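Ddb_g0293866 (Dictyostelium discoideum, PDB 5LW6) binds ADP-ribose through the macrodomain described here, one part of a longer protein that probably takes part in sensing DNA damage. Local coordinates at residues 64-69 / 147-152; 74-79 / 236-241; 128-131 / 136-139; 154-157 / 163-166; 178-183 / 189-194. All blocks are in the same frame, centred on the assembly; numbering follows the deposited sequence.

Overall arrangement
Contacts 1, 3 and 5 each use a strand of the macrodomain sheet. Contact 1 lies nearest the centre of the chain, at the exit of strand 145-149, and mixes ring packing with a water-bridged carboxylate. Contact 2 touches it through Phe68 against Leu241 and is a buried, apolar meeting of two helices; the other four are partly buried. Contacts 3 and 5 sit on the two outermost strands, 125-130 and 189-193: the first is a carboxylate-to-backbone bond beside a small apolar patch, the second a tyrosine pair with one direct hydrogen bond. Contact 4 touches contacts 1, 3 and 5, its waters and ring face joining a loop to helix 161-167.

Contact 1. Residues 64-69 / 147-152; sequences STFGFN and ATESTW
Phe66 and Glu149 meet where, in the macrodomain fold, the loop between strand 55-59 and helix 70-87 comes up to the end of strand 145-149 and the loop beyond it. In macrodomains, loops that follow neighbouring parallel strands such as these commonly border the ADP-ribose cleft.

The packing is the work of the phenyl ring. Glu149 OE1 lies over one face, displaced toward the rim, 3.7 Å from Phe66 CD2, with the carboxylate turned 47° against the ring plane. An acid oxygen over a ring face is not itself favourable; its other bonds probably keep it there. At the ring edge stands a carbonyl, Ser150 O, 3.8 Å from Phe66 CZ, an agreeable neighbour for the slightly positive C-H rim. Phe66 CG lies beside its own backbone N (chi1 -77°), a setting that carries the ring across to the strand end. With an alanine here, Ser150 O would probably lose its aromatic neighbour and a gap would open beside the Glu149 carboxylate.

The polar part is indirect. One water accepts a hydrogen bond from Phe66 N at 3.0 Å and donates to Glu149 OE1, and Ser64 N adds a weak bond to it. The other oxygen, Glu149 OE2, is taken by Ser62 N, so a glutamate suits this place: its two oxygens tie it to backbone N-H groups of the same loop, one directly and one through water.

The loop side is shaped by a type I turn from Ser64 to Gly67. Glycine fits the turn's end, where phi is positive, and Gly67 N closes it on Ser64 O at 3.0 Å.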
# COMPACT_ATOMS: atom_id res chain seq x y z
N SER A 64 -2.80 -10.22 -6.02
CA SER A 64 -3.37 -11.59 -5.76
C SER A 64 -4.79 -11.66 -6.26
O SER A 64 -5.02 -11.94 -7.48
CB SER A 64 -3.18 -12.00 -4.31
OG SER A 64 -3.24 -10.84 -3.51
N THR A 65 -5.73 -11.26 -5.42
CA THR A 65 -7.12 -11.26 -5.85
C THR A 65 -7.40 -10.49 -7.13
O THR A 65 -8.20 -10.94 -7.96
CB THR A 65 -7.99 -10.69 -4.68
OG1 THR A 65 -7.83 -11.56 -3.55
CG2 THR A 65 -9.42 -10.58 -5.02
N PHE A 66 -6.79 -9.28 -7.29
CA PHE A 66 -6.97 -8.46 -8.52
C PHE A 66 -6.37 -9.02 -9.79
O PHE A 66 -6.64 -8.54 -10.93
CB PHE A 66 -6.47 -7.03 -8.27
CG PHE A 66 -7.44 -6.19 -7.46
CD1 PHE A 66 -8.52 -6.76 -6.81
CD2 PHE A 66 -7.22 -4.84 -7.29
CE1 PHE A 66 -9.39 -5.99 -6.03
CE2 PHE A 66 -8.07 -4.06 -6.49
CZ PHE A 66 -9.16 -4.63 -5.84
N GLY A 67 -5.50 -9.98 -9.64
CA GLY A 67 -5.05 -10.69 -10.79
C GLY A 67 -4.15 -9.97 -11.75
O GLY A 67 -4.05 -10.37 -12.91
N PHE A 68 -3.39 -8.98 -11.30
CA PHE A 68 -2.55 -8.25 -12.21
C PHE A 68 -1.43 -9.17 -12.62
O PHE A 68 -0.95 -9.96 -11.82
CB PHE A 68 -1.96 -7.01 -11.56
CG PHE A 68 -1.57 -5.94 -12.51
CD1 PHE A 68 -0.37 -5.98 -13.14
CD2 PHE A 68 -2.43 -4.87 -12.80
CE1 PHE A 68 -0.04 -4.99 -14.05
CE2 PHE A 68 -2.06 -3.85 -13.65
CZ PHE A 68 -0.86 -3.91 -14.29
N ASN A 69 -1.03 -9.09 -13.88
CA ASN A 69 0.08 -9.89 -14.39
C ASN A 69 1.32 -9.73 -13.52
O ASN A 69 1.77 -8.62 -13.26
CB ASN A 69 0.36 -9.50 -15.83
CG ASN A 69 1.57 -10.18 -16.39
OD1 ASN A 69 2.67 -9.73 -16.19
ND2 ASN A 69 1.37 -11.25 -17.10
N ALA A 147 -1.07 0.13 4.54
CA ALA A 147 -1.83 0.26 3.29
C ALA A 147 -2.57 -1.03 3.03
O ALA A 147 -2.03 -2.16 3.23
CB ALA A 147 -0.93 0.53 2.14
N THR A 148 -3.80 -0.87 2.53
CA THR A 148 -4.66 -1.98 2.13
C THR A 148 -5.32 -1.69 0.79
O THR A 148 -5.72 -0.57 0.53
CB THR A 148 -5.73 -2.24 3.25
OG1 THR A 148 -6.48 -3.41 2.96
CG2 THR A 148 -6.66 -1.09 3.45
N GLU A 149 -5.53 -2.72 -0.02
CA GLU A 149 -6.22 -2.52 -1.32
C GLU A 149 -7.71 -2.30 -1.04
O GLU A 149 -8.26 -2.88 -0.11
CB GLU A 149 -6.06 -3.71 -2.18
CG GLU A 149 -4.60 -3.88 -2.59
CD GLU A 149 -4.34 -4.98 -3.64
OE1 GLU A 149 -5.30 -5.60 -4.23
OE2 GLU A 149 -3.16 -5.30 -3.80
N SER A 150 -8.30 -1.44 -1.82
CA SER A 150 -9.71 -1.13 -1.70
C SER A 150 -10.32 -0.96 -3.10
O SER A 150 -9.71 -1.28 -4.13
CB SER A 150 -9.87 0.13 -0.83
OG SER A 150 -11.24 0.41 -0.55
N THR A 151 -11.55 -0.48 -3.14
CA THR A 151 -12.21 -0.25 -4.43
C THR A 151 -12.80 1.15 -4.37
O THR A 151 -12.69 1.85 -3.34
CB THR A 151 -13.37 -1.27 -4.67
OG1 THR A 151 -14.49 -0.94 -3.82
CG2 THR A 151 -12.98 -2.72 -4.44
N TRP A 152 -13.47 1.55 -5.46
CA TRP A 152 -13.97 2.90 -5.53
C TRP A 152 -14.87 3.24 -4.33
O TRP A 152 -14.97 4.43 -3.90
CB TRP A 152 -14.67 3.17 -6.90
CG TRP A 152 -15.97 2.54 -7.04
CD1 TRP A 152 -16.21 1.30 -7.45
CD2 TRP A 152 -17.25 3.12 -6.67
NE1 TRP A 152 -17.58 1.03 -7.35
CE2 TRP A 152 -18.21 2.16 -6.91
CE3 TRP A 152 -17.64 4.35 -6.17
CZ2 TRP A 152 -19.58 2.38 -6.66
CZ3 TRP A 152 -19.00 4.57 -5.92
CH2 TRP A 152 -19.94 3.59 -6.20
O HOH W 1 -5.09 -7.90 -5.23

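Contact 2. Residues 74-79 / 236-241; sequences TEISAN and LAKPLL
Helix-to-helix packing within the macrodomain brings Ile76 of helix 70-87 against Lys238 and Leu241, in the first turns of helix 237-253, the last helix of the chain. The two pieces are far apart in sequence, so this contact joins an early element of the domain to its final one.

Ile76 points at its partner helix and does the touching for its side. Its CG1 branch lies beside the backbone N and then runs out extended (chi2 161°), which sends CD1 in between two residues about one helical turn apart. There Ile76 CD1 lies 4.0 Å from Leu241 CD2. The same methyl of Ile76 also comes 3.8 Å from Lys238 O, with Lys238 CB close by. The second branch is used as well, since Ile76 CG2 reaches Leu241 CG at 4.2 Å. A branched residue suits the place because its two arms fill neighbouring positions at once, and farther along helix 237-253 Leu242 and Tyr245 also touch it.

Lys238 lends only the near part of its chain. Beyond CG it bends at chi3 (-127°), and its NZ ends 5.0 Å from Glu75 OE2, too far for a salt bridge. The chemistry implies a hydrophobic join with a charged border: the buried Ile76 and Leu241 methyls, with a backbone carbonyl beside them, make the inner part, while the opposite charges at the rim can offer at most a mild long-range attraction.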
# COMPACT_ATOMS: atom_id res chain seq x y z
N THR A 74 5.71 -6.92 -10.96
CA THR A 74 7.03 -6.97 -10.33
C THR A 74 7.91 -5.87 -10.85
O THR A 74 8.57 -5.19 -10.09
CB THR A 74 7.69 -8.34 -10.57
OG1 THR A 74 6.85 -9.35 -9.99
CG2 THR A 74 9.14 -8.38 -10.02
N GLU A 75 7.93 -5.68 -12.17
CA GLU A 75 8.79 -4.66 -12.75
C GLU A 75 8.35 -3.26 -12.28
O GLU A 75 9.19 -2.39 -11.93
CB GLU A 75 8.75 -4.78 -14.30
CG GLU A 75 8.50 -3.50 -15.09
CD GLU A 75 8.05 -3.85 -16.48
OE1 GLU A 75 8.61 -4.84 -17.07
OE2 GLU A 75 7.13 -3.14 -16.98
N ILE A 76 7.05 -3.02 -12.28
CA ILE A 76 6.53 -1.71 -11.90
C ILE A 76 6.81 -1.45 -10.41
O ILE A 76 7.34 -0.41 -10.08
CB ILE A 76 5.04 -1.61 -12.19
CG1 ILE A 76 4.82 -1.49 -13.68
CG2 ILE A 76 4.38 -0.42 -11.48
CD1 ILE A 76 3.42 -1.85 -14.07
N SER A 77 6.50 -2.41 -9.55
CA SER A 77 6.70 -2.32 -8.15
C SER A 77 8.19 -2.04 -7.87
O SER A 77 8.56 -1.12 -7.12
CB SER A 77 6.36 -3.73 -7.50
OG SER A 77 6.54 -3.64 -6.14
N ALA A 78 9.06 -2.89 -8.40
CA ALA A 78 10.51 -2.78 -8.10
C ALA A 78 11.05 -1.44 -8.56
O ALA A 78 11.83 -0.79 -7.87
CB ALA A 78 11.32 -3.88 -8.77
N ASN A 79 10.66 -1.06 -9.78
CA ASN A 79 11.14 0.18 -10.30
C ASN A 79 10.63 1.40 -9.48
O ASN A 79 11.38 2.35 -9.24
CB ASN A 79 10.82 0.28 -11.82
CG ASN A 79 11.88 -0.46 -12.71
OD1 ASN A 79 11.58 -0.80 -13.87
ND2 ASN A 79 13.08 -0.73 -12.19
N LEU A 236 -4.29 1.15 -20.31
CA LEU A 236 -4.25 1.94 -19.12
C LEU A 236 -3.78 1.20 -17.87
O LEU A 236 -3.55 1.86 -16.90
CB LEU A 236 -5.60 2.54 -18.82
CG LEU A 236 -6.18 3.61 -19.75
CD1 LEU A 236 -6.01 3.20 -21.21
CD2 LEU A 236 -7.67 3.83 -19.37
N ALA A 237 -3.74 -0.12 -17.90
CA ALA A 237 -3.46 -0.97 -16.73
C ALA A 237 -2.08 -0.68 -16.16
O ALA A 237 -1.93 -0.34 -15.00
CB ALA A 237 -3.60 -2.44 -17.07
N LYS A 238 -1.06 -0.78 -16.98
CA LYS A 238 0.31 -0.50 -16.45
C LYS A 238 0.59 0.94 -15.95
O LYS A 238 1.13 1.13 -14.83
CB LYS A 238 1.38 -1.02 -17.42
CG LYS A 238 1.33 -2.55 -17.63
CD LYS A 238 2.60 -3.05 -18.31
CE LYS A 238 2.40 -3.88 -19.55
NZ LYS A 238 3.59 -3.80 -20.45
N PRO A 239 0.18 1.96 -16.71
CA PRO A 239 0.26 3.30 -16.24
C PRO A 239 -0.49 3.58 -14.94
O PRO A 239 -0.01 4.30 -14.09
CB PRO A 239 -0.34 4.10 -17.39
CG PRO A 239 -0.10 3.29 -18.57
CD PRO A 239 -0.23 1.90 -18.14
N LEU A 240 -1.69 3.03 -14.81
CA LEU A 240 -2.43 3.23 -13.57
C LEU A 240 -1.84 2.45 -12.39
O LEU A 240 -1.91 2.95 -11.28
CB LEU A 240 -3.88 2.91 -13.76
CG LEU A 240 -4.69 4.04 -14.43
CD1 LEU A 240 -6.04 3.46 -14.77
CD2 LEU A 240 -4.83 5.31 -13.61
N LEU A 241 -1.25 1.29 -12.60
CA LEU A 241 -0.61 0.63 -11.43
C LEU A 241 0.59 1.46 -10.97
O LEU A 241 0.84 1.65 -9.78
CB LEU A 241 -0.21 -0.78 -11.77
CG LEU A 241 0.43 -1.57 -10.64
CD1 LEU A 241 -0.56 -1.75 -9.52
CD2 LEU A 241 0.89 -2.89 -11.21

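Contact 3. Residues 128-131 / 136-139; sequences IKIE and LEQF
Glu137 reaches back across the turn that follows strand 125-130 and lays its carboxylate against the backbone of Ile130 and Glu131. The strand is an outermost one of the macrodomain sheet, paired through Ile130 with strand 95-101, and the short 3-10 segment 136-138 folds up beside its end.

The close packing centres on the buried Ile130. Its CB is 3.9 Å from Glu137 CD, so the glutamate chain has a beta-branched side chain, of the kind strands favour, packed against it. Alongside, Ile130 CG2 meets Gln138 CB at 4.2 Å, while the amide nitrogen of Gln138, also buried, is taken by Ser133 O and Ser135 O within the turn.

The solvent side is the charged one: Lys129, Glu131 and Glu137 are exposed there. Glu137 CG sits between the backbone N and the carbonyl carbon (chi1 61°) and the chain is extended beyond, carrying the acid group to the strand. Its OE2 accepts a short hydrogen bond from Glu131 N at 2.7 Å, the donor arriving from above the carboxylate plane, 46° out of it. The Lys129 side chain sets out away from segment 136-139. Glu131 brings its CB within 3.5 Å of Glu137 OE2, but its end leads off to a salt bridge with Lys102, which probably eases the presence of two acids so near each other.

One feature is unfavourable: Glu137 OE1 and Lys129 O, both acceptors, lie 3.1 Å apart. The N-H bond probably offsets some repulsion, and solvent at this exposed glutamate is likely to soften the rest.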
# COMPACT_ATOMS: atom_id res chain seq x y z
N ILE A 128 7.96 -9.26 3.09
CA ILE A 128 7.47 -10.08 4.20
C ILE A 128 6.41 -11.00 3.62
O ILE A 128 5.47 -10.50 2.98
CB ILE A 128 6.73 -9.22 5.23
CG1 ILE A 128 7.65 -8.11 5.72
CG2 ILE A 128 6.14 -10.03 6.39
CD1 ILE A 128 8.97 -8.59 6.25
N LYS A 129 6.58 -12.30 3.81
CA LYS A 129 5.62 -13.30 3.33
C LYS A 129 4.48 -13.40 4.31
O LYS A 129 4.75 -13.50 5.51
CB LYS A 129 6.36 -14.65 3.22
CG LYS A 129 5.49 -15.78 2.65
CD LYS A 129 6.26 -17.08 2.41
CE LYS A 129 6.71 -17.75 3.69
NZ LYS A 129 7.51 -18.95 3.33
N ILE A 130 3.24 -13.30 3.85
CA ILE A 130 2.08 -13.50 4.69
C ILE A 130 1.25 -14.63 4.10
O ILE A 130 1.30 -14.88 2.89
CB ILE A 130 1.27 -12.17 4.86
CG1 ILE A 130 0.74 -11.64 3.51
CG2 ILE A 130 2.17 -11.14 5.57
CD1 ILE A 130 -0.41 -10.67 3.61
N GLU A 131 0.48 -15.34 4.93
CA GLU A 131 -0.23 -16.49 4.43
C GLU A 131 -1.31 -16.12 3.43
O GLU A 131 -1.42 -16.75 2.38
CB GLU A 131 -0.81 -17.27 5.61
CG GLU A 131 -1.73 -18.39 5.21
CD GLU A 131 -0.98 -19.60 4.68
OE1 GLU A 131 0.24 -19.73 4.98
OE2 GLU A 131 -1.64 -20.43 3.99
N LEU A 136 -3.24 -12.66 10.48
CA LEU A 136 -2.95 -11.76 11.56
C LEU A 136 -1.53 -11.30 11.64
O LEU A 136 -1.23 -10.24 12.26
CB LEU A 136 -3.39 -12.33 12.93
CG LEU A 136 -4.89 -12.19 13.20
CD1 LEU A 136 -5.26 -12.92 14.48
CD2 LEU A 136 -5.31 -10.74 13.34
N GLU A 137 -0.61 -12.08 11.06
CA GLU A 137 0.83 -11.76 11.10
C GLU A 137 1.17 -10.45 10.42
O GLU A 137 2.19 -9.88 10.63
CB GLU A 137 1.61 -12.90 10.43
CG GLU A 137 1.17 -13.05 8.95
CD GLU A 137 1.84 -14.16 8.15
OE1 GLU A 137 3.13 -14.14 8.03
OE2 GLU A 137 1.08 -15.02 7.59
N GLN A 138 0.28 -9.92 9.60
CA GLN A 138 0.56 -8.69 8.87
C GLN A 138 0.50 -7.38 9.64
O GLN A 138 0.99 -6.38 9.18
CB GLN A 138 -0.40 -8.61 7.71
CG GLN A 138 -1.76 -8.11 7.96
CD GLN A 138 -2.65 -8.32 6.70
OE1 GLN A 138 -2.59 -7.53 5.75
NE2 GLN A 138 -3.39 -9.42 6.68
N PHE A 139 -0.04 -7.40 10.84
CA PHE A 139 -0.39 -6.16 11.50
C PHE A 139 0.67 -5.62 12.48
O PHE A 139 0.68 -4.42 12.75
CB PHE A 139 -1.72 -6.37 12.20
CG PHE A 139 -2.82 -6.62 11.23
CD1 PHE A 139 -3.19 -5.68 10.31
CD2 PHE A 139 -3.45 -7.83 11.21
CE1 PHE A 139 -4.19 -5.95 9.41
CE2 PHE A 139 -4.40 -8.14 10.27
CZ PHE A 139 -4.77 -7.17 9.36

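Contact 4. Residues 154-157 / 163-166; sequences LKKT and LYEM
Leu154 O and Tyr164 OH lie 4.2 Å apart, and a water fills the step between them, donating to the carbonyl and standing 2.7 Å from Tyr164 OH, at the ring edge and in its plane. Next along, Lys155 repeats the device: a second water donates to Lys155 O at 2.7 Å and is bonded to the same hydroxyl. Lys156 then passes directly over the ring. Its CA stands 3.7 Å from the Tyr164 ring centroid, only 6° off the normal, a CH-pi contact, while the neighbouring N-H is engaged by Glu173. With CG anti to the backbone N (chi1 -179°), the chain continues over the near end of the tyrosine, Lys156 CB 3.6 Å from Tyr164 CD2. A lysine suits this place: its aliphatic part rests on the ring while its charged end leads away. A phenylalanine in place of Tyr164 would keep the face but would probably leave both waters short of a partner.

The contact brings the loop after strand 145-149 onto helix 161-167; Phe172 meets the tyrosine edge-to-face and Thr169 touches it, both from helix 169-179, and Leu216 of strand 213-217 touches both it and Leu154.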
# COMPACT_ATOMS: atom_id res chain seq x y z
N LEU A 154 -14.61 2.51 -1.21
CA LEU A 154 -13.89 2.86 -0.04
C LEU A 154 -14.51 2.21 1.23
O LEU A 154 -14.65 2.84 2.27
CB LEU A 154 -13.76 4.37 0.11
CG LEU A 154 -12.89 5.10 -0.92
CD1 LEU A 154 -12.76 6.53 -0.49
CD2 LEU A 154 -11.52 4.42 -1.23
N LYS A 155 -14.88 0.96 1.05
CA LYS A 155 -15.58 0.15 2.07
C LYS A 155 -14.85 -1.17 2.28
O LYS A 155 -14.04 -1.65 1.46
CB LYS A 155 -17.00 -0.15 1.61
CG LYS A 155 -17.87 1.08 1.70
CD LYS A 155 -19.30 0.82 1.33
CE LYS A 155 -20.05 2.15 1.23
NZ LYS A 155 -19.62 2.96 0.03
N LYS A 156 -15.23 -1.80 3.35
CA LYS A 156 -14.72 -3.17 3.60
C LYS A 156 -14.84 -4.10 2.44
O LYS A 156 -15.89 -4.14 1.76
CB LYS A 156 -15.48 -3.73 4.78
CG LYS A 156 -15.01 -5.11 5.14
CD LYS A 156 -15.78 -5.60 6.35
CE LYS A 156 -16.86 -6.55 5.92
NZ LYS A 156 -17.93 -6.48 6.95
N THR A 157 -13.77 -4.84 2.14
CA THR A 157 -13.87 -5.89 1.14
C THR A 157 -13.64 -7.24 1.81
O THR A 157 -13.14 -7.23 2.94
CB THR A 157 -12.81 -5.75 0.01
OG1 THR A 157 -11.57 -6.28 0.44
CG2 THR A 157 -12.57 -4.33 -0.40
N LEU A 163 -8.70 -6.55 8.89
CA LEU A 163 -8.37 -5.18 9.18
C LEU A 163 -9.58 -4.36 9.67
O LEU A 163 -9.49 -3.71 10.69
CB LEU A 163 -7.70 -4.54 7.98
CG LEU A 163 -7.41 -3.05 8.09
CD1 LEU A 163 -6.24 -2.74 9.05
CD2 LEU A 163 -7.17 -2.49 6.70
N TYR A 164 -10.67 -4.42 8.93
CA TYR A 164 -11.87 -3.65 9.24
C TYR A 164 -12.48 -4.08 10.57
O TYR A 164 -12.86 -3.21 11.32
CB TYR A 164 -12.89 -3.75 8.10
CG TYR A 164 -12.65 -2.71 7.03
CD1 TYR A 164 -11.57 -2.75 6.16
CD2 TYR A 164 -13.47 -1.58 6.93
CE1 TYR A 164 -11.36 -1.75 5.24
CE2 TYR A 164 -13.25 -0.60 6.00
CZ TYR A 164 -12.19 -0.66 5.16
OH TYR A 164 -11.93 0.37 4.27
N GLU A 165 -12.44 -5.38 10.89
CA GLU A 165 -12.92 -5.81 12.21
C GLU A 165 -12.12 -5.22 13.35
O GLU A 165 -12.66 -4.82 14.37
CB GLU A 165 -12.96 -7.30 12.23
CG GLU A 165 -14.18 -7.62 11.41
CD GLU A 165 -14.42 -9.05 11.05
OE1 GLU A 165 -15.27 -9.20 10.15
OE2 GLU A 165 -13.83 -10.01 11.60
N MSE A 166 -10.84 -5.04 13.11
CA MSE A 166 -9.96 -4.49 14.05
C MSE A 166 -10.14 -3.00 14.24
O MSE A 166 -9.84 -2.52 15.26
CB MSE A 166 -8.52 -4.83 13.63
CG MSE A 166 -8.29 -6.34 13.67
SE MSE A 166 -6.55 -6.72 12.74
CE MSE A 166 -5.41 -6.26 14.27
O HOH W 2 -13.50 2.53 4.72
O HOH W 3 -11.43 -0.99 1.83

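Contact 5. Residues 178-183 / 189-194; sequences NLYPNC and VYPISL
Tyr180 lays one ring face beneath the edge of Tyr190, a T-shaped pair with the centroids 5.0 Å apart and the planes at 81°. Tyr190 CD1 comes down over the middle of the face, 3.6 Å from Tyr180 CD1, and Tyr190 CB adds a CH-pi contact nearer the hydroxyl end. The opposite face of the Tyr180 ring is covered by Leu179 CB from its own segment, so the ring is sandwiched. Its CG lies beside the backbone N (chi1 -56°), which turns the ring from the end of helix 169-179 toward the strand.

At the far end of the ring, Tyr180 OH donates to Pro191 O at 2.6 Å, tilted 17° from the carbonyl plane. Strand 189-193 lies at one edge of the macrodomain sheet and runs antiparallel to strand 213-217, to which Tyr190 and Ile192 bond through their backbones. Pro191 falls between them, and a proline is at ease there because it has no N-H to satisfy; its ring CD rests 3.4 Å from Tyr180 OH.

A small apolar patch completes the contact. Leu179 CD1 touches Ile192 CG1 at 4.0 Å, and the same carbon of Ile192 lies at the edge of the Tyr180 ring. The hydroxyl of Tyr190 turns elsewhere, to Lys185 N in the connecting loop.

The chemistry implies a ring that is probably restrained in its rotation: carbon atoms lie over both its faces, while its hydroxyl supplies a hydrogen to a carbonyl of an edge strand.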
# COMPACT_ATOMS: atom_id res chain seq x y z
N ASN A 178 -16.71 10.59 5.56
CA ASN A 178 -16.56 11.98 5.95
C ASN A 178 -15.38 12.64 5.36
O ASN A 178 -15.44 13.78 4.90
CB ASN A 178 -16.58 12.14 7.46
CG ASN A 178 -17.98 12.07 8.00
OD1 ASN A 178 -18.96 12.41 7.29
ND2 ASN A 178 -18.10 11.65 9.25
N LEU A 179 -14.30 11.88 5.22
CA LEU A 179 -13.16 12.48 4.63
C LEU A 179 -13.19 12.55 3.07
O LEU A 179 -12.55 13.43 2.48
CB LEU A 179 -11.88 11.71 5.11
CG LEU A 179 -11.38 11.92 6.53
CD1 LEU A 179 -10.23 10.93 6.74
CD2 LEU A 179 -10.92 13.35 6.82
N TYR A 180 -13.82 11.57 2.45
CA TYR A 180 -13.81 11.36 1.01
C TYR A 180 -15.20 11.12 0.54
O TYR A 180 -15.59 10.00 0.18
CB TYR A 180 -12.92 10.15 0.67
CG TYR A 180 -11.53 10.33 1.21
CD1 TYR A 180 -10.68 11.35 0.74
CD2 TYR A 180 -11.05 9.49 2.21
CE1 TYR A 180 -9.37 11.52 1.23
CE2 TYR A 180 -9.73 9.65 2.72
CZ TYR A 180 -8.92 10.68 2.25
OH TYR A 180 -7.65 10.90 2.74
N PRO A 181 -16.02 12.18 0.58
CA PRO A 181 -17.42 11.98 0.36
C PRO A 181 -17.74 11.57 -1.07
O PRO A 181 -18.80 11.02 -1.32
CB PRO A 181 -18.04 13.36 0.72
CG PRO A 181 -16.92 14.31 0.76
CD PRO A 181 -15.70 13.51 1.12
N ASN A 182 -16.86 11.88 -1.99
CA ASN A 182 -17.04 11.59 -3.42
C ASN A 182 -16.36 10.26 -3.82
O ASN A 182 -16.27 9.94 -4.96
CB ASN A 182 -16.48 12.76 -4.26
CG ASN A 182 -17.24 14.03 -4.00
OD1 ASN A 182 -18.43 13.96 -3.78
ND2 ASN A 182 -16.54 15.15 -3.87
N CYS A 183 -15.91 9.52 -2.82
CA CYS A 183 -15.46 8.16 -3.00
C CYS A 183 -14.11 8.16 -3.70
O CYS A 183 -13.47 9.17 -3.72
CB CYS A 183 -16.50 7.36 -3.75
SG CYS A 183 -18.10 7.19 -2.87
N VAL A 189 -4.62 6.88 -3.74
CA VAL A 189 -4.74 6.38 -2.36
C VAL A 189 -5.46 7.36 -1.44
O VAL A 189 -5.51 8.58 -1.72
CB VAL A 189 -3.38 5.94 -1.79
CG1 VAL A 189 -2.63 5.06 -2.82
CG2 VAL A 189 -2.55 7.13 -1.39
N TYR A 190 -5.97 6.86 -0.32
CA TYR A 190 -6.85 7.57 0.56
C TYR A 190 -6.40 7.31 2.01
O TYR A 190 -6.79 6.28 2.55
CB TYR A 190 -8.29 7.15 0.31
CG TYR A 190 -8.68 7.55 -1.08
CD1 TYR A 190 -9.22 8.80 -1.37
CD2 TYR A 190 -8.48 6.71 -2.12
CE1 TYR A 190 -9.51 9.16 -2.68
CE2 TYR A 190 -8.69 7.10 -3.42
CZ TYR A 190 -9.26 8.31 -3.69
OH TYR A 190 -9.47 8.65 -5.03
N PRO A 191 -5.60 8.20 2.57
CA PRO A 191 -5.12 8.01 3.95
C PRO A 191 -6.17 8.42 4.97
O PRO A 191 -6.84 9.44 4.79
CB PRO A 191 -3.88 8.86 4.05
CG PRO A 191 -3.79 9.65 2.77
CD PRO A 191 -4.81 9.20 1.80
N ILE A 192 -6.29 7.65 6.04
CA ILE A 192 -7.17 7.95 7.12
C ILE A 192 -6.36 7.82 8.40
O ILE A 192 -5.89 6.76 8.70
CB ILE A 192 -8.36 6.97 7.16
CG1 ILE A 192 -9.21 7.14 5.90
CG2 ILE A 192 -9.29 7.14 8.37
CD1 ILE A 192 -9.30 5.87 5.17
N SER A 193 -6.21 8.89 9.14
CA SER A 193 -5.50 8.85 10.40
C SER A 193 -6.32 8.15 11.49
O SER A 193 -7.50 8.42 11.65
CB SER A 193 -5.15 10.25 10.85
OG SER A 193 -4.63 10.26 12.19
N LEU A 194 -5.73 7.19 12.19
CA LEU A 194 -6.31 6.61 13.40
C LEU A 194 -6.10 7.55 14.61
O LEU A 194 -6.73 7.40 15.62
CB LEU A 194 -5.71 5.25 13.70
CG LEU A 194 -5.68 4.26 12.55
CD1 LEU A 194 -5.22 2.89 12.95
CD2 LEU A 194 -7.04 4.19 11.90